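Local atomic coordinates of decapping nuclease RAI1 (Scheffersomyces stipitis, PDB entry 5ULJ), a protein that hydrolyses the NAD cap from the 5' end of NAD-capped RNAs, removing the whole NAD moiety, and binds RAT1, stimulating its exoribonuclease activity. Residues K258-L263 with Y293-D298; V236-D241 with H253-K258; F272-F277 with G329-T334. All blocks are in the same frame, centred on the assembly; numbering follows the deposited sequence.

From the N terminus, contact 2 comes first: residues 236-241 cover the end of strand 228-239 and the first residues after it, and the short connection that follows, without helix or strand, returns the chain as 253-258, an antiparallel neighbour. Contact 1 opens where contact 2 ends, the two sharing Lys258, and closes when the chain, after running through helix 266-286, comes back as 293-298 alongside strand 254-261. Contact 3 begins within that helix, before contact 1 has closed, and ends at 329-334, so contacts 1 and 3 cross along the sequence. They also touch directly, through Thr260 with Lys275 and Tyr293 with Phe272. Together the three join the metal-binding strands, the helix beside them and the start of helix 333-350.

Contact 1: K258-L263 with Y293-D298; sequences KTTRIL and YGFRDD. With 0WD ([[(2R,3S,4R,5R)-5-(3-aminocarbonyl-4H-pyridin-1-yl)-3,4-bis(oxidanyl)oxolan-2-yl]methoxy-oxidanyl-phosphoryl] [(2R,3S,4R,5R)-5-(6-aminopurin-9-yl)-4-oxidanyl-3-phosphonooxy-oxolan-2-yl]methyl hydrogen phosphate), chain F.
Lys258 and Tyr293 lie across from each other in a parallel strand pair. Gly294 N donates to Lys258 O at 2.8 Å, Thr260 N to Gly294 O, Arg296 N to Thr260 O and, beyond strand 258-261, Ile262 N to Arg296 O. Packing is tight on the face bearing Lys258, Thr260, Tyr293 and Phe295. There Lys258 CB sits over the tyrosine ring, 3.5 Å from its centroid, in a CH-pi contact. Thr260 CG2 lies 3.6 Å from Phe295 CD2, the two side chains side by side and pointing the same way. Because Thr260 places OG1 opposite its backbone N (chi1 -166°), the methyl meets the ring while the hydroxyl bonds Lys275 of helix 266-286. Phe272 of that helix meets both aromatic rings edge-to-face.

The far end is looser and more exposed. Extended Arg261 forms a salt bridge with Asp298, NH2 to OD2, the carboxylate lying over a guanidinium face, planes 63° apart, unusually close and uncertain in detail; Glu264 is another partner. Arg296 NH1 bonds Asp297 O at 3.0 Å, and its guanidinium turns one face to Arg261 CB. At the opposite end Lys258, bent at chi2 (-73°), carries NZ to 2.9 Å from OP3 of the ligand's 3'-phosphate, its bond to OP2 weak, while Gln282 OE1 holds the amine more firmly. Two parallel strands connected through helix 266-286 form the beta-alpha-beta crossover of the PD-(D/E)XK nuclease core.

Contact 2: V236-D241 with H253-K258; sequences VDCVWD and HYMELK. With CA (calcium ion), chain E; 0WD ([[(2R,3S,4R,5R)-5-(3-aminocarbonyl-4H-pyridin-1-yl)-3,4-bis(oxidanyl)oxolan-2-yl]methoxy-oxidanyl-phosphoryl] [(2R,3S,4R,5R)-5-(6-aminopurin-9-yl)-4-oxidanyl-3-phosphonooxy-oxolan-2-yl]methyl hydrogen phosphate), chain F.
Asp237 and Glu256 meet at the calcium ion, which lies 2.6 Å from Asp237 OD2 and 2.9 Å from Glu256 OE2. Leu257 O, OP2 of the ligand's 3'-phosphate and two waters complete the shell of six. The two carboxylates cross with their planes 40° apart, and OD2 and OE2 stand only 3.0 Å from each other, a closeness that the shared metal probably makes tolerable. Asp237 OD2 has a second task: its anti lone pair accepts the N-H of Leu257 in a nearly straight bond (172°), the modelled 2.5 Å from Leu257 N to OD2 being shorter than usual, so one oxygen ties the metal to the neighbouring strand. Glu256 bends at chi2 (69°), which turns its carboxylate back to the ion, and its OE2 forms a salt bridge with Lys258 NZ at 3.5 Å.

Behind this shell the strands pair antiparallel. Met255 N donates to Cys238 O and Trp240 N to His253 O. Cys238 SG packs on Met255 CB, and Met255 SD approaches the edge of the Trp240 ring, 3.4 Å from CE3, in a Met-aromatic contact. The other side is filled by Tyr254, with Val236 CG1 over its face and Val239 CG2 at its edge, while its hydroxyl bonds Glu28. Where the connecting loop leaves and rejoins the strands, His253 ND1 donates to the syn side of Asp241 OD1 at 2.8 Å. An aspartate at the break in one strand, facing Glu256-Leu257-Lys258 on the next, is the signature of the PD-(D/E)XK nuclease metal site.

Contact 3: F272-F277 with G329-T334; sequences FEKKLF and GKINCT
Ile331 lies across the ring of Phe277, its CG2 over one face at 3.9 Å from the centroid and displaced toward the rim, a CH-pi contact. Cys333 comes to the same ring from another direction: SG is at the edge, close to the ring plane and 3.8 Å from CD1, so isoleucine and cysteine take a face and an edge. Phe277 directs CG away from its own backbone N (chi1 169°), which sends the ring out from helix 266-286 toward the loop before helix 333-350. The other branch of Ile331 points at the flank of helix 266-286, CD1 lying 4.0 Å from Glu273 O. Further out, Glu273 and Lys330 cross at about a right angle, and OE1 reaches NZ at 3.5 Å in a salt bridge whose hydrogen bond is weak; Asn320 and the Ile317 carbonyl hold these charged ends more firmly. Replacing Phe277 with an alanine would probably open a gap beneath Ile331 CG2 and deprive the Cys333 sulfur of its aromatic neighbour. With an apolar centre and a weak ionic pair beyond it, the join between helix 266-286 and the start of helix 333-350 appears to depend more on shape and dispersion than on charge.

Contact 1: K258-L263 with Y293-D298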
loop_
_atom_site.group_PDB
_atom_site.type_symbol
_atom_site.label_atom_id
_atom_site.label_comp_id
_atom_site.label_asym_id
_atom_site.label_seq_id
_atom_site.Cartn_x
_atom_site.Cartn_y
_atom_site.Cartn_z
ATOM N N LYS A 258 -1.560 8.457 9.555
ATOM C CA LYS A 258 -1.773 7.268 10.373
ATOM C C LYS A 258 -2.308 7.625 11.754
ATOM O O LYS A 258 -2.128 8.746 12.228
ATOM C CB LYS A 258 -0.471 6.477 10.521
ATOM C CG LYS A 258 0.179 6.053 9.216
ATOM C CD LYS A 258 -0.594 4.934 8.545
ATOM C CE LYS A 258 0.213 4.329 7.410
ATOM N NZ LYS A 258 -0.525 3.242 6.712
ATOM N N THR A 259 -2.963 6.665 12.399
ATOM C CA THR A 259 -3.402 6.835 13.780
ATOM C C THR A 259 -2.964 5.662 14.644
ATOM O O THR A 259 -2.817 4.540 14.160
ATOM C CB THR A 259 -4.930 6.979 13.891
ATOM O OG1 THR A 259 -5.566 5.798 13.388
ATOM C CG2 THR A 259 -5.402 8.172 13.104
ATOM N N THR A 260 -2.761 5.935 15.927
ATOM C CA THR A 260 -2.400 4.902 16.889
ATOM C C THR A 260 -2.677 5.406 18.299
ATOM O O THR A 260 -2.886 6.600 18.508
ATOM C CB THR A 260 -0.920 4.492 16.762
ATOM O OG1 THR A 260 -0.691 3.277 17.488
ATOM C CG2 THR A 260 -0.011 5.586 17.298
ATOM N N ARG A 261 -2.684 4.495 19.266
ATOM C CA ARG A 261 -2.942 4.875 20.648
ATOM C C ARG A 261 -1.727 5.574 21.251
ATOM O O ARG A 261 -0.589 5.278 20.886
ATOM C CB ARG A 261 -3.320 3.647 21.481
ATOM C CG ARG A 261 -3.657 3.969 22.928
ATOM C CD ARG A 261 -4.066 2.739 23.711
ATOM N NE ARG A 261 -4.282 3.059 25.119
ATOM C CZ ARG A 261 -4.757 2.202 26.016
ATOM N NH1 ARG A 261 -5.073 0.967 25.654
ATOM N NH2 ARG A 261 -4.921 2.583 27.276
ATOM N N ILE A 262 -1.981 6.514 22.160
ATOM C CA ILE A 262 -0.923 7.188 22.906
ATOM C C ILE A 262 -0.006 6.180 23.594
ATOM O O ILE A 262 -0.444 5.104 24.005
ATOM C CB ILE A 262 -1.502 8.146 23.966
ATOM C CG1 ILE A 262 -2.562 7.430 24.809
ATOM C CG2 ILE A 262 -2.101 9.376 23.305
ATOM C CD1 ILE A 262 -3.097 8.260 25.956
ATOM N N LEU A 263 1.269 6.532 23.715
ATOM C CA LEU A 263 2.261 5.626 24.279
ATOM C C LEU A 263 2.411 5.834 25.782
ATOM O O LEU A 263 3.211 6.657 26.227
ATOM C CB LEU A 263 3.609 5.816 23.582
ATOM C CG LEU A 263 3.565 5.825 22.051
ATOM C CD1 LEU A 263 4.964 5.952 21.470
ATOM C CD2 LEU A 263 2.867 4.582 21.520
ATOM N N TYR A 293 1.482 10.961 12.293
ATOM C CA TYR A 293 0.768 10.078 13.203
ATOM C C TYR A 293 -0.096 10.879 14.166
ATOM O O TYR A 293 0.381 11.810 14.815
ATOM C CB TYR A 293 1.746 9.204 13.991
ATOM C CG TYR A 293 1.926 7.807 13.441
ATOM C CD1 TYR A 293 1.073 6.777 13.816
ATOM C CD2 TYR A 293 2.956 7.516 12.556
ATOM C CE1 TYR A 293 1.238 5.496 13.322
ATOM C CE2 TYR A 293 3.127 6.239 12.055
ATOM C CZ TYR A 293 2.265 5.234 12.440
ATOM O OH TYR A 293 2.432 3.961 11.942
ATOM N N GLY A 294 -1.371 10.517 14.247
ATOM C CA GLY A 294 -2.256 11.073 15.253
ATOM C C GLY A 294 -2.354 10.111 16.420
ATOM O O GLY A 294 -2.620 8.924 16.231
ATOM N N PHE A 295 -2.127 10.616 17.628
ATOM C CA PHE A 295 -2.158 9.775 18.819
ATOM C C PHE A 295 -3.440 9.995 19.617
ATOM O O PHE A 295 -3.747 11.116 20.025
ATOM C CB PHE A 295 -0.930 10.042 19.694
ATOM C CG PHE A 295 0.373 9.692 19.032
ATOM C CD1 PHE A 295 1.025 10.609 18.222
ATOM C CD2 PHE A 295 0.947 8.445 19.217
ATOM C CE1 PHE A 295 2.224 10.290 17.611
ATOM C CE2 PHE A 295 2.147 8.118 18.608
ATOM C CZ PHE A 295 2.785 9.042 17.803
ATOM N N ARG A 296 -4.182 8.915 19.834
ATOM C CA ARG A 296 -5.473 8.979 20.511
ATOM C C ARG A 296 -5.463 8.205 21.825
ATOM O O ARG A 296 -4.644 7.307 22.015
ATOM C CB ARG A 296 -6.572 8.430 19.599
ATOM C CG ARG A 296 -6.280 7.029 19.089
ATOM C CD ARG A 296 -7.546 6.209 18.926
ATOM N NE ARG A 296 -7.246 4.800 18.685
ATOM C CZ ARG A 296 -7.083 3.896 19.646
ATOM N NH1 ARG A 296 -7.190 4.253 20.919
ATOM N NH2 ARG A 296 -6.810 2.636 19.335
ATOM N N ASP A 297 -6.375 8.551 22.730
ATOM C CA ASP A 297 -6.521 7.800 23.973
ATOM C C ASP A 297 -7.579 6.709 23.823
ATOM O O ASP A 297 -8.088 6.478 22.727
ATOM C CB ASP A 297 -6.860 8.735 25.145
ATOM C CG ASP A 297 -8.113 9.567 24.907
ATOM O OD1 ASP A 297 -9.047 9.099 24.224
ATOM O OD2 ASP A 297 -8.167 10.704 25.422
ATOM N N ASP A 298 -7.909 6.046 24.928
ATOM C CA ASP A 298 -8.880 4.955 24.908
ATOM C C ASP A 298 -10.275 5.423 24.504
ATOM O O ASP A 298 -11.065 4.646 23.966
ATOM C CB ASP A 298 -8.939 4.271 26.276
ATOM C CG ASP A 298 -7.958 3.123 26.392
ATOM O OD1 ASP A 298 -7.742 2.422 25.381
ATOM O OD2 ASP A 298 -7.403 2.922 27.493
HETATM C C1M 0WD F . -6.564 -1.882 -3.338
HETATM C C2M 0WD F . -5.893 -2.149 -2.020
HETATM O O2M 0WD F . -6.568 -3.201 -1.313
HETATM C C3M 0WD F . -6.187 -0.821 -1.397
HETATM O O3M 0WD F . -7.606 -0.711 -1.265
HETATM O O4M 0WD F . -5.846 -0.698 -3.743
HETATM C C4M 0WD F . -5.725 0.107 -2.525
HETATM C C5M 0WD F . -4.276 0.589 -2.343
HETATM O O5M 0WD F . -3.322 -0.449 -2.582
HETATM P PN 0WD F . -1.959 -0.452 -1.721
HETATM O O1N 0WD F . -1.784 1.017 -1.683
HETATM O O2N 0WD F . -1.133 -1.368 -2.537
HETATM O O3P 0WD F . -2.392 -1.033 -0.286
HETATM P PA 0WD F . -1.727 -0.713 1.135
HETATM O O1A 0WD F . -1.929 -1.881 2.019
HETATM O O2A 0WD F . -0.363 -0.183 0.928
HETATM O O5B 0WD F . -2.668 0.486 1.661
HETATM C C5B 0WD F . -3.608 0.249 2.712
HETATM C C4B 0WD F . -4.860 1.104 2.489
HETATM C C3B 0WD F . -5.427 1.605 3.790
HETATM O O3B 0WD F . -4.566 2.587 4.399
HETATM P "P2'" 0WD F . -3.639 2.208 5.635
HETATM O OP2 0WD F . -3.596 3.493 6.368
HETATM O OP1 0WD F . -4.385 1.144 6.320
HETATM O OP3 0WD F . -2.365 1.815 5.015
HETATM O O4B 0WD F . -5.971 0.312 2.008
HETATM C C1B 0WD F . -7.163 1.073 2.388
HETATM C C2B 0WD F . -6.629 2.258 3.186
HETATM O O2B 0WD F . -6.194 3.280 2.282
HETATM O O HOH W 1 -6.469 4.427 16.404
#

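Contact 2: V236-D241 with H253-K258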
loop_
_atom_site.group_PDB
_atom_site.type_symbol
_atom_site.label_atom_id
_atom_site.label_comp_id
_atom_site.label_asym_id
_atom_site.label_seq_id
_atom_site.Cartn_x
_atom_site.Cartn_y
_atom_site.Cartn_z
ATOM N N VAL A 236 -2.140 7.083 -1.878
ATOM C CA VAL A 236 -1.551 8.238 -1.209
ATOM C C VAL A 236 -2.638 9.016 -0.472
ATOM O O VAL A 236 -3.703 9.280 -1.029
ATOM C CB VAL A 236 -0.827 9.164 -2.206
ATOM C CG1 VAL A 236 -0.388 10.449 -1.525
ATOM C CG2 VAL A 236 0.362 8.447 -2.827
ATOM N N ASP A 237 -2.368 9.377 0.779
ATOM C CA ASP A 237 -3.371 10.024 1.620
ATOM C C ASP A 237 -3.623 11.480 1.236
ATOM O O ASP A 237 -4.767 11.876 1.019
ATOM C CB ASP A 237 -2.959 9.942 3.090
ATOM C CG ASP A 237 -3.037 8.531 3.635
ATOM O OD1 ASP A 237 -3.827 7.728 3.093
ATOM O OD2 ASP A 237 -2.312 8.225 4.604
ATOM N N CYS A 238 -2.560 12.276 1.157
ATOM C CA CYS A 238 -2.709 13.696 0.860
ATOM C C CYS A 238 -1.411 14.349 0.393
ATOM O O CYS A 238 -0.369 13.699 0.299
ATOM C CB CYS A 238 -3.239 14.438 2.090
ATOM S SG CYS A 238 -2.057 14.560 3.453
ATOM N N VAL A 239 -1.495 15.642 0.101
ATOM C CA VAL A 239 -0.337 16.434 -0.292
ATOM C C VAL A 239 0.041 17.398 0.828
ATOM O O VAL A 239 -0.829 18.016 1.444
ATOM C CB VAL A 239 -0.611 17.220 -1.596
ATOM C CG1 VAL A 239 0.450 18.285 -1.831
ATOM C CG2 VAL A 239 -0.687 16.269 -2.775
ATOM N N TRP A 240 1.338 17.511 1.100
ATOM C CA TRP A 240 1.835 18.406 2.141
ATOM C C TRP A 240 1.601 19.869 1.793
ATOM O O TRP A 240 1.099 20.637 2.613
ATOM C CB TRP A 240 3.326 18.155 2.388
ATOM C CG TRP A 240 4.006 19.230 3.185
ATOM C CD1 TRP A 240 4.927 20.128 2.730
ATOM C CD2 TRP A 240 3.817 19.524 4.576
ATOM N NE1 TRP A 240 5.325 20.959 3.749
ATOM C CE2 TRP A 240 4.656 20.609 4.894
ATOM C CE3 TRP A 240 3.017 18.974 5.584
ATOM C CZ2 TRP A 240 4.723 21.155 6.174
ATOM C CZ3 TRP A 240 3.084 19.517 6.855
ATOM C CH2 TRP A 240 3.930 20.595 7.139
ATOM N N ASP A 241 1.963 20.254 0.574
ATOM C CA ASP A 241 1.809 21.640 0.150
ATOM C C ASP A 241 1.067 21.773 -1.179
ATOM O O ASP A 241 -0.072 22.237 -1.212
ATOM C CB ASP A 241 3.179 22.322 0.057
ATOM C CG ASP A 241 4.245 21.418 -0.529
ATOM O OD1 ASP A 241 3.901 20.525 -1.332
ATOM O OD2 ASP A 241 5.432 21.604 -0.190
ATOM N N HIS A 253 6.005 15.612 -2.532
ATOM C CA HIS A 253 4.974 16.475 -1.966
ATOM C C HIS A 253 3.851 15.676 -1.313
ATOM O O HIS A 253 2.965 16.246 -0.676
ATOM C CB HIS A 253 4.406 17.394 -3.048
ATOM C CG HIS A 253 5.431 18.279 -3.685
ATOM N ND1 HIS A 253 5.734 19.534 -3.202
ATOM C CD2 HIS A 253 6.227 18.089 -4.763
ATOM C CE1 HIS A 253 6.670 20.078 -3.956
ATOM N NE2 HIS A 253 6.989 19.223 -4.911
ATOM N N TYR A 254 3.893 14.357 -1.469
ATOM C CA TYR A 254 2.866 13.486 -0.904
ATOM C C TYR A 254 3.076 13.247 0.588
ATOM O O TYR A 254 4.179 13.415 1.105
ATOM C CB TYR A 254 2.840 12.146 -1.637
ATOM C CG TYR A 254 2.265 12.202 -3.035
ATOM C CD1 TYR A 254 1.323 13.161 -3.386
ATOM C CD2 TYR A 254 2.662 11.290 -4.001
ATOM C CE1 TYR A 254 0.796 13.208 -4.666
ATOM C CE2 TYR A 254 2.143 11.328 -5.279
ATOM C CZ TYR A 254 1.212 12.288 -5.607
ATOM O OH TYR A 254 0.698 12.323 -6.883
ATOM N N MET A 255 2.006 12.848 1.269
ATOM C CA MET A 255 2.064 12.532 2.692
ATOM C C MET A 255 1.349 11.228 3.014
ATOM O O MET A 255 0.539 10.738 2.228
ATOM C CB MET A 255 1.438 13.647 3.527
ATOM C CG MET A 255 2.196 14.947 3.548
ATOM S SD MET A 255 1.388 16.098 4.673
ATOM C CE MET A 255 1.570 15.233 6.225
ATOM N N GLU A 256 1.649 10.684 4.186
ATOM C CA GLU A 256 0.915 9.544 4.712
ATOM C C GLU A 256 0.308 9.908 6.063
ATOM O O GLU A 256 0.958 10.548 6.889
ATOM C CB GLU A 256 1.826 8.324 4.844
ATOM C CG GLU A 256 1.090 7.035 5.164
ATOM C CD GLU A 256 0.232 6.549 4.011
ATOM O OE1 GLU A 256 0.479 6.970 2.860
ATOM O OE2 GLU A 256 -0.693 5.747 4.256
ATOM N N LEU A 257 -0.940 9.505 6.281
ATOM C CA LEU A 257 -1.628 9.798 7.534
ATOM C C LEU A 257 -1.955 8.513 8.287
ATOM O O LEU A 257 -2.547 7.589 7.731
ATOM C CB LEU A 257 -2.903 10.599 7.272
ATOM C CG LEU A 257 -2.714 11.956 6.588
ATOM C CD1 LEU A 257 -4.041 12.686 6.461
ATOM C CD2 LEU A 257 -1.701 12.804 7.345
ATOM N N LYS A 258 -1.560 8.457 9.555
ATOM C CA LYS A 258 -1.773 7.268 10.373
ATOM C C LYS A 258 -2.308 7.625 11.754
ATOM O O LYS A 258 -2.128 8.746 12.228
ATOM C CB LYS A 258 -0.471 6.477 10.521
ATOM C CG LYS A 258 0.179 6.053 9.216
ATOM C CD LYS A 258 -0.594 4.934 8.545
ATOM C CE LYS A 258 0.213 4.329 7.410
ATOM N NZ LYS A 258 -0.525 3.242 6.712
HETATM CA CA CA E . -3.147 6.043 5.684
HETATM C C1M 0WD F . -6.564 -1.882 -3.338
HETATM C C2M 0WD F . -5.893 -2.149 -2.020
HETATM O O2M 0WD F . -6.568 -3.201 -1.313
HETATM C C3M 0WD F . -6.187 -0.821 -1.397
HETATM O O3M 0WD F . -7.606 -0.711 -1.265
HETATM O O4M 0WD F . -5.846 -0.698 -3.743
HETATM C C4M 0WD F . -5.725 0.107 -2.525
HETATM C C5M 0WD F . -4.276 0.589 -2.343
HETATM O O5M 0WD F . -3.322 -0.449 -2.582
HETATM P PN 0WD F . -1.959 -0.452 -1.721
HETATM O O1N 0WD F . -1.784 1.017 -1.683
HETATM O O2N 0WD F . -1.133 -1.368 -2.537
HETATM O O3P 0WD F . -2.392 -1.033 -0.286
HETATM P PA 0WD F . -1.727 -0.713 1.135
HETATM O O1A 0WD F . -1.929 -1.881 2.019
HETATM O O2A 0WD F . -0.363 -0.183 0.928
HETATM O O5B 0WD F . -2.668 0.486 1.661
HETATM C C5B 0WD F . -3.608 0.249 2.712
HETATM C C4B 0WD F . -4.860 1.104 2.489
HETATM C C3B 0WD F . -5.427 1.605 3.790
HETATM O O3B 0WD F . -4.566 2.587 4.399
HETATM P "P2'" 0WD F . -3.639 2.208 5.635
HETATM O OP2 0WD F . -3.596 3.493 6.368
HETATM O OP1 0WD F . -4.385 1.144 6.320
HETATM O OP3 0WD F . -2.365 1.815 5.015
HETATM O O4B 0WD F . -5.971 0.312 2.008
HETATM C C1B 0WD F . -7.163 1.073 2.388
HETATM C C2B 0WD F . -6.629 2.258 3.186
HETATM O O2B 0WD F . -6.194 3.280 2.282
HETATM O O HOH W 2 -5.701 5.612 4.632
HETATM O O HOH W 3 -2.693 5.177 3.277
#

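Contact 3: F272-F277 with G329-T334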
loop_
_atom_site.group_PDB
_atom_site.type_symbol
_atom_site.label_atom_id
_atom_site.label_comp_id
_atom_site.label_asym_id
_atom_site.label_seq_id
_atom_site.Cartn_x
_atom_site.Cartn_y
_atom_site.Cartn_z
ATOM N N PHE A 272 4.026 0.312 18.768
ATOM C CA PHE A 272 4.192 1.446 17.868
ATOM C C PHE A 272 5.408 1.283 16.962
ATOM O O PHE A 272 5.357 1.632 15.784
ATOM C CB PHE A 272 4.307 2.750 18.659
ATOM C CG PHE A 272 4.461 3.966 17.793
ATOM C CD1 PHE A 272 3.545 4.235 16.789
ATOM C CD2 PHE A 272 5.519 4.839 17.981
ATOM C CE1 PHE A 272 3.682 5.352 15.988
ATOM C CE2 PHE A 272 5.661 5.959 17.183
ATOM C CZ PHE A 272 4.741 6.216 16.186
ATOM N N GLU A 273 6.496 0.756 17.518
ATOM C CA GLU A 273 7.716 0.531 16.746
ATOM C C GLU A 273 7.454 -0.432 15.593
ATOM O O GLU A 273 7.984 -0.262 14.494
ATOM C CB GLU A 273 8.836 -0.006 17.643
ATOM C CG GLU A 273 10.132 -0.308 16.900
ATOM C CD GLU A 273 11.278 -0.661 17.829
ATOM O OE1 GLU A 273 11.834 -1.771 17.697
ATOM O OE2 GLU A 273 11.629 0.176 18.688
ATOM N N LYS A 274 6.626 -1.440 15.848
ATOM C CA LYS A 274 6.254 -2.402 14.819
ATOM C C LYS A 274 5.358 -1.748 13.770
ATOM O O LYS A 274 5.457 -2.053 12.581
ATOM C CB LYS A 274 5.558 -3.611 15.446
ATOM C CG LYS A 274 6.449 -4.392 16.400
ATOM C CD LYS A 274 5.709 -5.547 17.052
ATOM C CE LYS A 274 6.627 -6.315 17.991
ATOM N NZ LYS A 274 5.919 -7.421 18.691
ATOM N N LYS A 275 4.485 -0.850 14.218
ATOM C CA LYS A 275 3.647 -0.077 13.307
ATOM C C LYS A 275 4.492 0.881 12.478
ATOM O O LYS A 275 4.304 1.007 11.268
ATOM C CB LYS A 275 2.587 0.714 14.076
ATOM C CG LYS A 275 1.390 -0.096 14.541
ATOM C CD LYS A 275 0.414 0.791 15.299
ATOM C CE LYS A 275 -0.898 0.079 15.572
ATOM N NZ LYS A 275 -1.856 0.958 16.301
ATOM N N LEU A 276 5.422 1.555 13.148
ATOM C CA LEU A 276 6.275 2.550 12.511
ATOM C C LEU A 276 7.166 1.919 11.447
ATOM O O LEU A 276 7.467 2.541 10.426
ATOM C CB LEU A 276 7.127 3.265 13.559
ATOM C CG LEU A 276 7.823 4.557 13.127
ATOM C CD1 LEU A 276 6.806 5.562 12.611
ATOM C CD2 LEU A 276 8.623 5.141 14.281
ATOM N N PHE A 277 7.584 0.680 11.687
ATOM C CA PHE A 277 8.395 -0.049 10.719
ATOM C C PHE A 277 7.605 -0.344 9.447
ATOM O O PHE A 277 8.107 -0.144 8.341
ATOM C CB PHE A 277 8.922 -1.352 11.323
ATOM C CG PHE A 277 9.535 -2.281 10.313
ATOM C CD1 PHE A 277 10.654 -1.900 9.589
ATOM C CD2 PHE A 277 8.994 -3.536 10.088
ATOM C CE1 PHE A 277 11.221 -2.753 8.660
ATOM C CE2 PHE A 277 9.556 -4.394 9.160
ATOM C CZ PHE A 277 10.671 -4.001 8.445
ATOM N N GLY A 329 14.100 -10.756 15.564
ATOM C CA GLY A 329 14.416 -10.052 16.793
ATOM C C GLY A 329 14.289 -8.547 16.654
ATOM O O GLY A 329 13.203 -8.026 16.400
ATOM N N LYS A 330 15.407 -7.847 16.821
ATOM C CA LYS A 330 15.428 -6.391 16.722
ATOM C C LYS A 330 15.174 -5.929 15.293
ATOM O O LYS A 330 15.862 -6.351 14.363
ATOM C CB LYS A 330 16.765 -5.841 17.222
ATOM C CG LYS A 330 16.941 -4.344 17.019
ATOM C CD LYS A 330 15.924 -3.549 17.824
ATOM C CE LYS A 330 16.138 -2.052 17.655
ATOM N NZ LYS A 330 15.163 -1.254 18.450
ATOM N N ILE A 331 14.186 -5.055 15.125
ATOM C CA ILE A 331 13.824 -4.541 13.808
ATOM C C ILE A 331 14.950 -3.721 13.182
ATOM O O ILE A 331 15.448 -2.771 13.784
ATOM C CB ILE A 331 12.553 -3.671 13.876
ATOM C CG1 ILE A 331 11.344 -4.521 14.270
ATOM C CG2 ILE A 331 12.303 -2.985 12.543
ATOM C CD1 ILE A 331 10.048 -3.742 14.341
ATOM N N ASN A 332 15.341 -4.101 11.971
ATOM C CA ASN A 332 16.378 -3.393 11.229
ATOM C C ASN A 332 15.914 -3.123 9.800
ATOM O O ASN A 332 15.749 -4.051 9.009
ATOM C CB ASN A 332 17.679 -4.202 11.233
ATOM C CG ASN A 332 18.866 -3.415 10.701
ATOM O OD1 ASN A 332 18.798 -2.801 9.638
ATOM N ND2 ASN A 332 19.965 -3.434 11.447
ATOM N N CYS A 333 15.703 -1.851 9.478
ATOM C CA CYS A 333 15.182 -1.465 8.168
ATOM C C CYS A 333 16.134 -1.836 7.033
ATOM O O CYS A 333 15.696 -2.224 5.949
ATOM C CB CYS A 333 14.890 0.036 8.132
ATOM S SG CYS A 333 13.573 0.562 9.257
ATOM N N THR A 334 17.433 -1.714 7.284
ATOM C CA THR A 334 18.441 -2.051 6.284
ATOM C C THR A 334 18.431 -3.550 5.986
ATOM O O THR A 334 18.494 -3.963 4.827
ATOM C CB THR A 334 19.849 -1.627 6.742
ATOM O OG1 THR A 334 19.893 -0.202 6.885
ATOM C CG2 THR A 334 20.897 -2.058 5.728
#